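Local coordinates for 3-deoxy-D-manno-octulosonate 8-phosphate phosphatase KdsC (Haemophilus influenzae, PDB 4HGP) that catalyses the magnesium-dependent hydrolysis of 3-deoxy-D-manno-octulosonate 8-phosphate to 3-deoxy-D-manno-octulosonate and inorganic phosphate, a step of lipopolysaccharide biosynthesis, at the interface of chains A and B. Sequence-based numbering; all coordinates share one arbitrary frame. Chains: chain A/B, 3-deoxy-D-manno-octulosonate 8-phosphate phosphatase KdsC.

Contact 1: the interface of chains A and B. Residues chain A 36, 67-68, 71; chain B 26, 30, 60.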
ATOM      1  N   PHE A  36       9.259  -5.281  -4.058  1.00 11.53           N
ATOM      2  CA  PHE A  36       9.035  -6.603  -4.625  1.00 12.58           C
ATOM      3  C   PHE A  36       8.272  -7.462  -3.624  1.00 12.26           C
ATOM      4  O   PHE A  36       8.077  -7.063  -2.485  1.00 14.84           O
ATOM      5  CB  PHE A  36      10.369  -7.254  -5.017  1.00 13.17           C
ATOM      6  CG  PHE A  36      11.220  -6.388  -5.911  1.00 12.13           C
ATOM      7  CD1 PHE A  36      11.081  -6.438  -7.289  1.00 14.52           C
ATOM      8  CD2 PHE A  36      12.154  -5.513  -5.371  1.00 14.03           C
ATOM      9  CE1 PHE A  36      11.860  -5.635  -8.102  1.00  9.98           C
ATOM     10  CE2 PHE A  36      12.931  -4.706  -6.182  1.00 12.50           C
ATOM     11  CZ  PHE A  36      12.787  -4.779  -7.556  1.00 10.17           C
ATOM     12  N   ARG A  67      19.980  -4.587  -7.974  1.00 16.32           N
ATOM     13  CA  ARG A  67      20.295  -5.203  -6.687  1.00 16.05           C
ATOM     14  C   ARG A  67      19.371  -6.391  -6.377  1.00 15.79           C
ATOM     15  O   ARG A  67      19.832  -7.450  -5.943  1.00 14.42           O
ATOM     16  CB  ARG A  67      20.218  -4.157  -5.573  1.00 16.67           C
ATOM     17  CG  ARG A  67      20.416  -4.717  -4.183  1.00 17.40           C
ATOM     18  CD  ARG A  67      21.710  -5.509  -4.089  1.00 15.45           C
ATOM     19  NE  ARG A  67      21.859  -6.152  -2.789  1.00 20.43           N
ATOM     20  CZ  ARG A  67      22.601  -5.672  -1.798  1.00 18.02           C
ATOM     21  NH1 ARG A  67      23.271  -4.543  -1.954  1.00 20.27           N
ATOM     22  NH2 ARG A  67      22.684  -6.331  -0.656  1.00 16.10           N
ATOM     23  N   ARG A  68      18.068  -6.211  -6.596  1.00 16.87           N
ATOM     24  CA  ARG A  68      17.097  -7.288  -6.396  1.00 15.45           C
ATOM     25  C   ARG A  68      17.404  -8.470  -7.319  1.00 16.86           C
ATOM     26  O   ARG A  68      17.313  -9.638  -6.922  1.00 16.01           O
ATOM     27  CB  ARG A  68      15.675  -6.777  -6.632  1.00 15.04           C
ATOM     28  CG  ARG A  68      14.594  -7.836  -6.469  1.00 14.15           C
ATOM     29  CD  ARG A  68      14.533  -8.390  -5.052  1.00 16.57           C
ATOM     30  NE  ARG A  68      13.341  -9.220  -4.847  1.00 16.57           N
ATOM     31  CZ  ARG A  68      13.207 -10.123  -3.879  1.00 14.05           C
ATOM     32  NH1 ARG A  68      14.190 -10.315  -3.013  1.00 17.12           N
ATOM     33  NH2 ARG A  68      12.093 -10.835  -3.782  1.00 14.15           N
ATOM     34  N   ASP A  71      20.300 -10.230  -5.780  1.00 18.55           N
ATOM     35  CA  ASP A  71      19.840 -10.925  -4.582  1.00 18.65           C
ATOM     36  C   ASP A  71      19.192 -12.267  -4.933  1.00 19.87           C
ATOM     37  O   ASP A  71      19.340 -13.247  -4.202  1.00 22.68           O
ATOM     38  CB  ASP A  71      18.873 -10.046  -3.772  1.00 14.87           C
ATOM     39  CG  ASP A  71      19.591  -9.052  -2.869  1.00 16.15           C
ATOM     40  OD1 ASP A  71      20.765  -8.713  -3.136  1.00 17.44           O
ATOM     41  OD2 ASP A  71      18.979  -8.602  -1.884  1.00 15.45           O
TER
ATOM     42  N   TYR B  26      13.187  -2.399  -1.538  1.00 13.19           N
ATOM     43  CA  TYR B  26      14.605  -2.300  -1.843  1.00 14.57           C
ATOM     44  C   TYR B  26      15.066  -0.873  -2.127  1.00 14.59           C
ATOM     45  O   TYR B  26      14.325  -0.068  -2.691  1.00 13.82           O
ATOM     46  CB  TYR B  26      14.918  -3.162  -3.072  1.00 15.09           C
ATOM     47  CG  TYR B  26      15.298  -4.588  -2.758  1.00 13.71           C
ATOM     48  CD1 TYR B  26      14.364  -5.485  -2.260  1.00 15.01           C
ATOM     49  CD2 TYR B  26      16.596  -5.043  -2.970  1.00 15.70           C
ATOM     50  CE1 TYR B  26      14.716  -6.790  -1.972  1.00 14.72           C
ATOM     51  CE2 TYR B  26      16.956  -6.340  -2.689  1.00 15.07           C
ATOM     52  CZ  TYR B  26      16.011  -7.213  -2.190  1.00 15.96           C
ATOM     53  OH  TYR B  26      16.366  -8.512  -1.910  1.00 15.95           O
ATOM     54  N   GLY B  30      19.897  -3.023  -0.977  1.00 15.68           N
ATOM     55  CA  GLY B  30      19.069  -4.123  -0.511  1.00 16.83           C
ATOM     56  C   GLY B  30      17.826  -3.589   0.174  1.00 13.61           C
ATOM     57  O   GLY B  30      17.319  -2.533  -0.211  1.00 13.99           O
ATOM     58  N   ARG B  60      15.105 -14.151   6.456  1.00 17.44           N
ATOM     59  CA  ARG B  60      15.876 -12.958   6.117  1.00 20.48           C
ATOM     60  C   ARG B  60      16.353 -12.245   7.375  1.00 19.04           C
ATOM     61  O   ARG B  60      15.740 -12.354   8.439  1.00 18.00           O
ATOM     62  CB  ARG B  60      15.046 -11.980   5.271  1.00 17.31           C
ATOM     63  CG  ARG B  60      14.524 -12.545   3.967  1.00 17.36           C
ATOM     64  CD  ARG B  60      14.047 -11.424   3.066  1.00 18.61           C
ATOM     65  NE  ARG B  60      15.152 -10.541   2.712  1.00 17.88           N
ATOM     66  CZ  ARG B  60      15.920 -10.695   1.642  1.00 16.23           C
ATOM     67  NH1 ARG B  60      15.699 -11.697   0.796  1.00 19.11           N
ATOM     68  NH2 ARG B  60      16.913  -9.847   1.417  1.00 16.65           N
TER
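The phenol of B:Tyr26, from strand 23-27, reaches helix 63-72 of chain A and is held at its hydroxyl, over one face and along an edge. Its OH donates to the carboxylate oxygen OD2 of A:Asp71 at 2.6 Å, approaching on the anti side, and accepts a bent hydrogen bond from the guanidinium NH1 of A:Arg68 at 3.0 Å (142° at H). The methylene CD of A:Arg68 lies over the ring 3.8 Å from its centroid, a CH-pi contact, while CG of A:Asp71 sits at the ring edge, with the carboxylate plane turned 66° from the ring. A:Phe36 comes in crosswise, CD2 to CD1 of B:Tyr26 at 3.8 Å. CG of A:Arg67 packs on B:Gly30. CG of A:Arg68, anti to the backbone N (chi1 179°), is centred 3.4 Å above the A:Phe36 ring, and the bend at chi2 then brings CD over B:Tyr26. In the second shell, NE of A:Arg67 fixes the other carboxylate oxygen, OD1 of A:Asp71, by a salt bridge of 2.8 Å. NH2 of B:Arg60 stands 4.1 Å from OD2 of A:Asp71, where its charge may steady the acid. Within the homotetramer this tyrosine socket joins neighbouring subunits and probably orients A:Arg68, an inferred substrate-binding residue, with B:Arg60, another, close by.

Contact 2: the interface of chains A and B. Residues chain A 39, 42, 149; chain B 17, 107-109, 130.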
ATOM      1  N   ARG A  39       6.970 -13.754  -1.557  1.00 13.26           N
ATOM      2  CA  ARG A  39       6.518 -15.045  -2.058  1.00 12.04           C
ATOM      3  C   ARG A  39       6.835 -15.172  -3.540  1.00 11.99           C
ATOM      4  O   ARG A  39       6.983 -16.274  -4.064  1.00 12.11           O
ATOM      5  CB  ARG A  39       5.030 -15.265  -1.771  1.00 11.82           C
ATOM      6  CG  ARG A  39       4.709 -15.296  -0.283  1.00 12.51           C
ATOM      7  CD  ARG A  39       3.315 -15.829  -0.005  1.00 10.54           C
ATOM      8  NE  ARG A  39       2.264 -14.905  -0.431  1.00 14.56           N
ATOM      9  CZ  ARG A  39       1.716 -13.981   0.354  1.00 14.62           C
ATOM     10  NH1 ARG A  39       2.129 -13.838   1.606  1.00 13.30           N
ATOM     11  NH2 ARG A  39       0.767 -13.182  -0.122  1.00 15.86           N
ATOM     12  N   LEU A  42      10.586 -16.387  -3.543  1.00 14.32           N
ATOM     13  CA  LEU A  42      10.705 -17.810  -3.293  1.00 14.62           C
ATOM     14  C   LEU A  42      10.312 -18.610  -4.520  1.00 13.34           C
ATOM     15  O   LEU A  42      10.909 -19.632  -4.790  1.00 11.86           O
ATOM     16  CB  LEU A  42       9.879 -18.247  -2.088  1.00 14.24           C
ATOM     17  CG  LEU A  42      10.362 -19.596  -1.549  1.00 17.32           C
ATOM     18  CD1 LEU A  42      11.861 -19.575  -1.290  1.00 16.99           C
ATOM     19  CD2 LEU A  42       9.604 -19.966  -0.285  1.00 15.76           C
ATOM     20  N   ARG A 149       4.421 -15.792  -8.241  1.00 10.25           N
ATOM     21  CA  ARG A 149       4.377 -17.054  -7.496  1.00  9.74           C
ATOM     22  C   ARG A 149       3.201 -17.946  -7.913  1.00  9.92           C
ATOM     23  O   ARG A 149       3.315 -19.171  -7.924  1.00 11.42           O
ATOM     24  CB  ARG A 149       4.319 -16.792  -5.989  1.00 10.41           C
ATOM     25  CG  ARG A 149       4.222 -18.048  -5.129  1.00 10.32           C
ATOM     26  CD  ARG A 149       5.393 -19.007  -5.323  1.00 10.49           C
ATOM     27  NE  ARG A 149       5.331 -20.100  -4.357  1.00 11.67           N
ATOM     28  CZ  ARG A 149       5.725 -20.004  -3.090  1.00 12.54           C
ATOM     29  NH1 ARG A 149       6.232 -18.862  -2.629  1.00 10.34           N
ATOM     30  NH2 ARG A 149       5.617 -21.051  -2.279  1.00 12.02           N
TER
ATOM     31  N   GLY B  17       5.396 -11.204   5.206  1.00 13.68           N
ATOM     32  CA  GLY B  17       4.097 -11.743   4.844  1.00 13.41           C
ATOM     33  C   GLY B  17       3.234 -12.109   6.040  1.00 12.35           C
ATOM     34  O   GLY B  17       2.116 -12.608   5.887  1.00 11.35           O
ATOM     35  N   ASP B 107       3.187 -17.822   6.540  1.00 11.80           N
ATOM     36  CA  ASP B 107       2.442 -17.536   5.313  1.00 11.52           C
ATOM     37  C   ASP B 107       2.895 -18.282   4.062  1.00 10.96           C
ATOM     38  O   ASP B 107       2.264 -18.150   3.017  1.00 11.40           O
ATOM     39  CB  ASP B 107       2.512 -16.043   4.987  1.00 10.50           C
ATOM     40  CG  ASP B 107       3.850 -15.649   4.383  1.00 12.41           C
ATOM     41  OD1 ASP B 107       4.823 -15.557   5.151  1.00 14.27           O
ATOM     42  OD2 ASP B 107       3.937 -15.438   3.151  1.00 13.70           O
ATOM     43  N   ASP B 108       3.995 -19.022   4.134  1.00 11.31           N
ATOM     44  CA  ASP B 108       4.550 -19.623   2.926  1.00 12.46           C
ATOM     45  C   ASP B 108       5.228 -20.963   3.212  1.00 12.46           C
ATOM     46  O   ASP B 108       5.340 -21.383   4.362  1.00 13.08           O
ATOM     47  CB  ASP B 108       5.507 -18.641   2.228  1.00 11.88           C
ATOM     48  CG  ASP B 108       5.697 -18.940   0.741  1.00 11.97           C
ATOM     49  OD1 ASP B 108       4.919 -19.734   0.169  1.00 12.27           O
ATOM     50  OD2 ASP B 108       6.629 -18.358   0.140  1.00 14.42           O
ATOM     51  N   SER B 109       5.678 -21.616   2.147  1.00 12.12           N
ATOM     52  CA  SER B 109       6.272 -22.948   2.206  1.00 13.43           C
ATOM     53  C   SER B 109       7.378 -23.098   3.255  1.00 13.55           C
ATOM     54  O   SER B 109       7.496 -24.154   3.880  1.00 15.13           O
ATOM     55  CB  SER B 109       6.797 -23.330   0.824  1.00 13.25           C
ATOM     56  OG  SER B 109       5.755 -23.339  -0.134  1.00 12.67           O
ATOM     57  N   TYR B 130      -1.853 -24.512   0.042  1.00 14.93           N
ATOM     58  CA  TYR B 130      -1.020 -25.559   0.622  1.00 15.50           C
ATOM     59  C   TYR B 130      -0.455 -25.183   1.988  1.00 16.93           C
ATOM     60  O   TYR B 130       0.041 -26.041   2.707  1.00 19.31           O
ATOM     61  CB  TYR B 130       0.096 -25.960  -0.335  1.00 15.36           C
ATOM     62  CG  TYR B 130       0.750 -24.812  -1.060  1.00 15.32           C
ATOM     63  CD1 TYR B 130       1.863 -24.167  -0.528  1.00 14.14           C
ATOM     64  CD2 TYR B 130       0.273 -24.383  -2.295  1.00 16.16           C
ATOM     65  CE1 TYR B 130       2.478 -23.124  -1.196  1.00 13.95           C
ATOM     66  CE2 TYR B 130       0.877 -23.337  -2.969  1.00 14.47           C
ATOM     67  CZ  TYR B 130       1.982 -22.711  -2.415  1.00 14.29           C
ATOM     68  OH  TYR B 130       2.593 -21.674  -3.088  1.00 13.84           O
TER
HETATM   69  O   HOH W   1       1.067 -11.718   3.166  1.00 17.00           O
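A:Arg39 starts with CG anti to its carbonyl carbon (chi1 -63°) and bends at chi3, which carries its guanidinium to B:Asp107; A:Arg149 bends instead at chi2, directing its planar head at B:Asp108. Both arginines come from helices of chain A, 38-49 and 147-158, and both acids from a loop of chain B in the haloacid dehalogenase-type active site, where B:Asp107 is an inferred magnesium ligand. NH1 of A:Arg39 forms a salt bridge with OD2 of B:Asp107 at 2.9 Å; the oxygen lies in the guanidinium plane, but the nitrogen approaches from above the carboxylate plane. The same NH1 reaches the backbone oxygen of B:Gly17 through a water. A:Arg149 meets B:Asp108 from the opposite direction, NH1 lying 2.8 Å from OD2 on its syn lone pair in a nearly straight bond (163° at H). The two flat groups are twisted 43° apart, and the second link, NH2 to OD1, is weak. B:Asp108 is positioned within its own chain by the amide N of B:Ser109, which donates to OD1 at 2.8 Å. NH1 of A:Arg149 also donates, in the guanidinium plane, to the carbonyl O of A:Arg39. One subunit thus supplies an inferred substrate-binding arginine, A:Arg39, to its neighbour's catalytic site. NH2 of A:Arg149 also has OG of B:Ser109 in plane at 3.1 Å, at best a strongly bent hydrogen bond, while OH of B:Tyr130 sits over the guanidinium face, 3.2 Å from NH2.

Contact 3: the interface of chains A and B. Residues chain A 168, 171-172; chain B 82-83, 109, 113.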
ATOM      1  N   ALA A 168       6.637 -30.004   3.558  1.00 20.83           N
ATOM      2  CA  ALA A 168       7.802 -29.612   4.345  1.00 20.98           C
ATOM      3  C   ALA A 168       9.046 -30.347   3.872  1.00 22.65           C
ATOM      4  O   ALA A 168      10.119 -29.760   3.765  1.00 22.74           O
ATOM      5  CB  ALA A 168       7.559 -29.873   5.829  1.00 18.63           C
ATOM      6  N   PHE A 171      10.308 -28.970   0.413  1.00 22.20           N
ATOM      7  CA  PHE A 171      11.000 -27.706   0.620  1.00 22.98           C
ATOM      8  C   PHE A 171      12.359 -27.963   1.255  1.00 24.26           C
ATOM      9  O   PHE A 171      13.381 -27.475   0.769  1.00 23.88           O
ATOM     10  CB  PHE A 171      10.176 -26.769   1.501  1.00 19.71           C
ATOM     11  CG  PHE A 171      10.888 -25.501   1.859  1.00 20.80           C
ATOM     12  CD1 PHE A 171      11.009 -24.481   0.925  1.00 21.00           C
ATOM     13  CD2 PHE A 171      11.426 -25.319   3.128  1.00 18.22           C
ATOM     14  CE1 PHE A 171      11.659 -23.308   1.240  1.00 18.05           C
ATOM     15  CE2 PHE A 171      12.078 -24.149   3.454  1.00 19.01           C
ATOM     16  CZ  PHE A 171      12.198 -23.139   2.506  1.00 21.11           C
ATOM     17  N   LEU A 172      12.363 -28.737   2.336  1.00 24.89           N
ATOM     18  CA  LEU A 172      13.604 -29.148   2.979  1.00 25.30           C
ATOM     19  C   LEU A 172      14.287 -30.254   2.184  1.00 28.51           C
ATOM     20  O   LEU A 172      14.527 -31.344   2.697  1.00 33.46           O
ATOM     21  CB  LEU A 172      13.338 -29.633   4.402  1.00 27.78           C
ATOM     22  CG  LEU A 172      12.628 -28.668   5.343  1.00 22.02           C
ATOM     23  CD1 LEU A 172      12.418 -29.333   6.683  1.00 24.66           C
ATOM     24  CD2 LEU A 172      13.407 -27.366   5.497  1.00 24.29           C
TER
ATOM     25  N   LEU B  82      16.478 -20.424   7.131  1.00 18.65           N
ATOM     26  CA  LEU B  82      15.537 -20.984   6.167  1.00 18.75           C
ATOM     27  C   LEU B  82      15.080 -22.396   6.511  1.00 18.76           C
ATOM     28  O   LEU B  82      14.042 -22.853   6.032  1.00 22.04           O
ATOM     29  CB  LEU B  82      16.142 -20.957   4.764  1.00 18.24           C
ATOM     30  CG  LEU B  82      16.157 -19.569   4.124  1.00 20.18           C
ATOM     31  CD1 LEU B  82      16.894 -19.613   2.806  1.00 24.78           C
ATOM     32  CD2 LEU B  82      14.741 -19.081   3.923  1.00 19.50           C
ATOM     33  N   GLU B  83      15.869 -23.090   7.322  1.00 19.86           N
ATOM     34  CA  GLU B  83      15.461 -24.379   7.848  1.00 16.06           C
ATOM     35  C   GLU B  83      14.908 -24.109   9.237  1.00 18.32           C
ATOM     36  O   GLU B  83      15.661 -23.813  10.166  1.00 19.65           O
ATOM     37  CB  GLU B  83      16.646 -25.345   7.884  1.00 22.62           C
ATOM     38  CG  GLU B  83      16.280 -26.791   8.245  1.00 17.24           C
ATOM     39  CD  GLU B  83      16.193 -27.012   9.746  1.00 22.93           C
ATOM     40  OE1 GLU B  83      17.210 -26.783  10.444  1.00 23.83           O
ATOM     41  OE2 GLU B  83      15.107 -27.414  10.224  1.00 21.24           O
ATOM     42  N   SER B 109       5.678 -21.616   2.147  1.00 12.12           N
ATOM     43  CA  SER B 109       6.272 -22.948   2.206  1.00 13.43           C
ATOM     44  C   SER B 109       7.378 -23.098   3.255  1.00 13.55           C
ATOM     45  O   SER B 109       7.496 -24.154   3.880  1.00 15.13           O
ATOM     46  CB  SER B 109       6.797 -23.330   0.824  1.00 13.25           C
ATOM     47  OG  SER B 109       5.755 -23.339  -0.134  1.00 12.67           O
ATOM     48  N   PRO B 113       7.837 -26.467   7.761  1.00 16.70           N
ATOM     49  CA  PRO B 113       8.469 -27.234   8.845  1.00 17.13           C
ATOM     50  C   PRO B 113       8.182 -26.658  10.247  1.00 17.36           C
ATOM     51  O   PRO B 113       8.152 -27.404  11.221  1.00 18.43           O
ATOM     52  CB  PRO B 113       9.963 -27.143   8.513  1.00 17.02           C
ATOM     53  CG  PRO B 113      10.015 -26.787   7.083  1.00 16.65           C
ATOM     54  CD  PRO B 113       8.846 -25.910   6.845  1.00 15.71           C
TER
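A:Leu172 rests on the pyrrolidine ring of B:Pro113, joining the C-terminal segment of one KdsC subunit to the haloacid dehalogenase-like hydrolase core of its neighbour. The apolar contacts centre on this pair. The methyl CD1 of A:Leu172 lies 3.5 Å from the ring carbon CG of B:Pro113, and the branch carbon CG of the leucine is 3.7 Å from the same atom. The other methyl, CD2, also touches the proline and lies 4.0 Å from the side-chain methylene CG of B:Glu83, whose chain crosses the leucine at about a right angle. With CG anti to its carbonyl carbon (chi1 -56°), A:Leu172 can set both methyl branches against chain B. One turn back, CB of A:Ala168 approaches the backbone N of B:Pro113 at 3.9 Å, so the short helix 168-171 faces the start of helix 112-117. Contacts of an aromatic ring with backbone oxygens form the second group. At the in-plane edge of A:Phe171, CE2 lies 3.5 Å from the carbonyl O of B:Leu82, which may be mildly favourable, since ring hydrogens carry slight positive charge. The carbonyl O of B:Ser109 instead stands 4.1 Å above one face of the phenylalanine, offset toward the rim.

Contact 4: the interface of chains A and B. Residues chain A 34-36, 145; chain B 23-25.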
ATOM      1  N   LYS A  34      12.034   0.372  -4.719  1.00 12.87           N
ATOM      2  CA  LYS A  34      11.185  -0.564  -5.464  1.00 12.64           C
ATOM      3  C   LYS A  34      10.694  -1.620  -4.489  1.00 13.48           C
ATOM      4  O   LYS A  34      11.471  -2.128  -3.680  1.00 13.14           O
ATOM      5  CB  LYS A  34      11.923  -1.240  -6.628  1.00 11.97           C
ATOM      6  CG  LYS A  34      12.516  -0.315  -7.665  1.00 11.94           C
ATOM      7  CD  LYS A  34      13.028  -1.100  -8.857  1.00 12.06           C
ATOM      8  CE  LYS A  34      11.893  -1.661  -9.698  1.00 13.01           C
ATOM      9  NZ  LYS A  34      10.931  -0.625 -10.186  1.00 14.89           N
ATOM     10  N   SER A  35       9.406  -1.943  -4.567  1.00 13.09           N
ATOM     11  CA  SER A  35       8.804  -2.917  -3.670  1.00 12.29           C
ATOM     12  C   SER A  35       8.503  -4.241  -4.395  1.00 11.51           C
ATOM     13  O   SER A  35       7.627  -4.316  -5.253  1.00 11.58           O
ATOM     14  CB  SER A  35       7.543  -2.326  -3.031  1.00 14.67           C
ATOM     15  OG  SER A  35       7.833  -1.108  -2.354  1.00 10.55           O
ATOM     16  N   PHE A  36       9.259  -5.281  -4.058  1.00 11.53           N
ATOM     17  CA  PHE A  36       9.035  -6.603  -4.625  1.00 12.58           C
ATOM     18  C   PHE A  36       8.272  -7.462  -3.624  1.00 12.26           C
ATOM     19  O   PHE A  36       8.077  -7.063  -2.485  1.00 14.84           O
ATOM     20  CB  PHE A  36      10.369  -7.254  -5.017  1.00 13.17           C
ATOM     21  CG  PHE A  36      11.220  -6.388  -5.911  1.00 12.13           C
ATOM     22  CD1 PHE A  36      11.081  -6.438  -7.289  1.00 14.52           C
ATOM     23  CD2 PHE A  36      12.154  -5.513  -5.371  1.00 14.03           C
ATOM     24  CE1 PHE A  36      11.860  -5.635  -8.102  1.00  9.98           C
ATOM     25  CE2 PHE A  36      12.931  -4.706  -6.182  1.00 12.50           C
ATOM     26  CZ  PHE A  36      12.787  -4.779  -7.556  1.00 10.17           C
ATOM     27  N   LYS A 145       1.592  -8.804  -5.833  1.00 15.47           N
ATOM     28  CA  LYS A 145       0.933  -9.452  -4.707  1.00 13.03           C
ATOM     29  C   LYS A 145       1.089 -10.974  -4.729  1.00 13.16           C
ATOM     30  O   LYS A 145       0.405 -11.681  -4.003  1.00 13.74           O
ATOM     31  CB  LYS A 145      -0.546  -9.070  -4.682  1.00 13.57           C
ATOM     32  CG  LYS A 145      -0.821  -7.563  -4.641  1.00 16.45           C
ATOM     33  CD  LYS A 145      -0.314  -6.923  -3.356  1.00 16.01           C
ATOM     34  CE  LYS A 145      -0.554  -5.419  -3.369  1.00 16.35           C
ATOM     35  NZ  LYS A 145       0.312  -4.695  -2.393  1.00 20.13           N
TER
ATOM     36  N   GLN B  23       5.791  -7.340   1.093  1.00 10.51           N
ATOM     37  CA  GLN B  23       6.586  -6.419   0.298  1.00 12.06           C
ATOM     38  C   GLN B  23       7.991  -6.247   0.842  1.00 10.74           C
ATOM     39  O   GLN B  23       8.186  -6.035   2.034  1.00 14.19           O
ATOM     40  CB  GLN B  23       5.921  -5.050   0.197  1.00 12.70           C
ATOM     41  CG  GLN B  23       4.739  -4.989  -0.757  1.00 16.02           C
ATOM     42  CD  GLN B  23       4.154  -3.591  -0.872  1.00 15.78           C
ATOM     43  OE1 GLN B  23       4.507  -2.823  -1.770  1.00 17.95           O
ATOM     44  NE2 GLN B  23       3.248  -3.253   0.039  1.00 20.70           N
ATOM     45  N   LEU B  24       8.969  -6.332  -0.052  1.00 12.33           N
ATOM     46  CA  LEU B  24      10.350  -6.031   0.307  1.00 12.56           C
ATOM     47  C   LEU B  24      10.732  -4.732  -0.397  1.00 13.43           C
ATOM     48  O   LEU B  24      10.753  -4.654  -1.634  1.00 13.75           O
ATOM     49  CB  LEU B  24      11.278  -7.194  -0.069  1.00 13.77           C
ATOM     50  CG  LEU B  24      10.948  -8.567   0.550  1.00 13.06           C
ATOM     51  CD1 LEU B  24      11.561  -9.713  -0.238  1.00 13.38           C
ATOM     52  CD2 LEU B  24      11.369  -8.656   2.004  1.00 14.24           C
ATOM     53  N   HIS B  25      10.984  -3.694   0.395  1.00 14.07           N
ATOM     54  CA  HIS B  25      11.217  -2.367  -0.152  1.00 14.55           C
ATOM     55  C   HIS B  25      12.705  -2.151  -0.328  1.00 13.59           C
ATOM     56  O   HIS B  25      13.400  -1.770   0.608  1.00 17.73           O
ATOM     57  CB  HIS B  25      10.631  -1.277   0.756  1.00 13.43           C
ATOM     58  CG  HIS B  25       9.179  -1.466   1.074  1.00 13.07           C
ATOM     59  ND1 HIS B  25       8.229  -1.734   0.113  1.00 10.53           N
ATOM     60  CD2 HIS B  25       8.517  -1.419   2.253  1.00 11.37           C
ATOM     61  CE1 HIS B  25       7.046  -1.849   0.688  1.00 14.67           C
ATOM     62  NE2 HIS B  25       7.193  -1.665   1.985  1.00 11.11           N
TER
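The hydroxyl OG of A:Ser35 and the imidazole ND1 of B:His25 form a short hydrogen bond of 2.6 Å between two edge strands; which atom supplies the proton is not settled by the coordinates. A:Ser35 holds OG anti to its carbonyl carbon (chi1 -56°), on the side where the imidazole lies, and its CB sits in the plane of that ring at the edge. Strand 30-37 of chain A pairs antiparallel with strand 23-27 of chain B, giving a sheet that continues across the subunit boundary. The evidence is a reciprocal pair of backbone bonds: N of A:Phe36 donates to O of B:Leu24 at 2.9 Å, and N of B:Leu24 donates back to O of A:Phe36 at 2.7 Å. The returning bond is the straighter, 169° at H against 154°. A second bridge position pairs A:Ser35 with B:His25, placing their side chains together so that the polar bond may reinforce the strand register. B:Gln23 extends beyond CG along the same face, and its amide oxygen OE1 lies at the edge of the imidazole of B:His25, in plane with it. This intersubunit strand pairing is well suited to fix one subunit of the homotetramer against the next. The amide oxygen OE1 of B:Gln23 also touches CB of A:Ser35 at 3.3 Å.

Contacts 1 and 4 are neighbours, their C-alpha centres about 9 Å apart; they share A:Phe36 and both draw on strand 23-27 of chain B, with backbone pairing in one and the tyrosine in the other. Contacts 2 and 3 lie about 11 Å apart and share B:Ser109, which follows directly on the acidic loop. Contact 2 stands about 14 Å from contact 4 and 17 Å from contact 1, whereas contacts 3 and 4 are about 23 Å apart. The interface thus runs from the intersubunit sheet past the catalytic site to the C-terminal segment, linking tetramer assembly with active-site architecture.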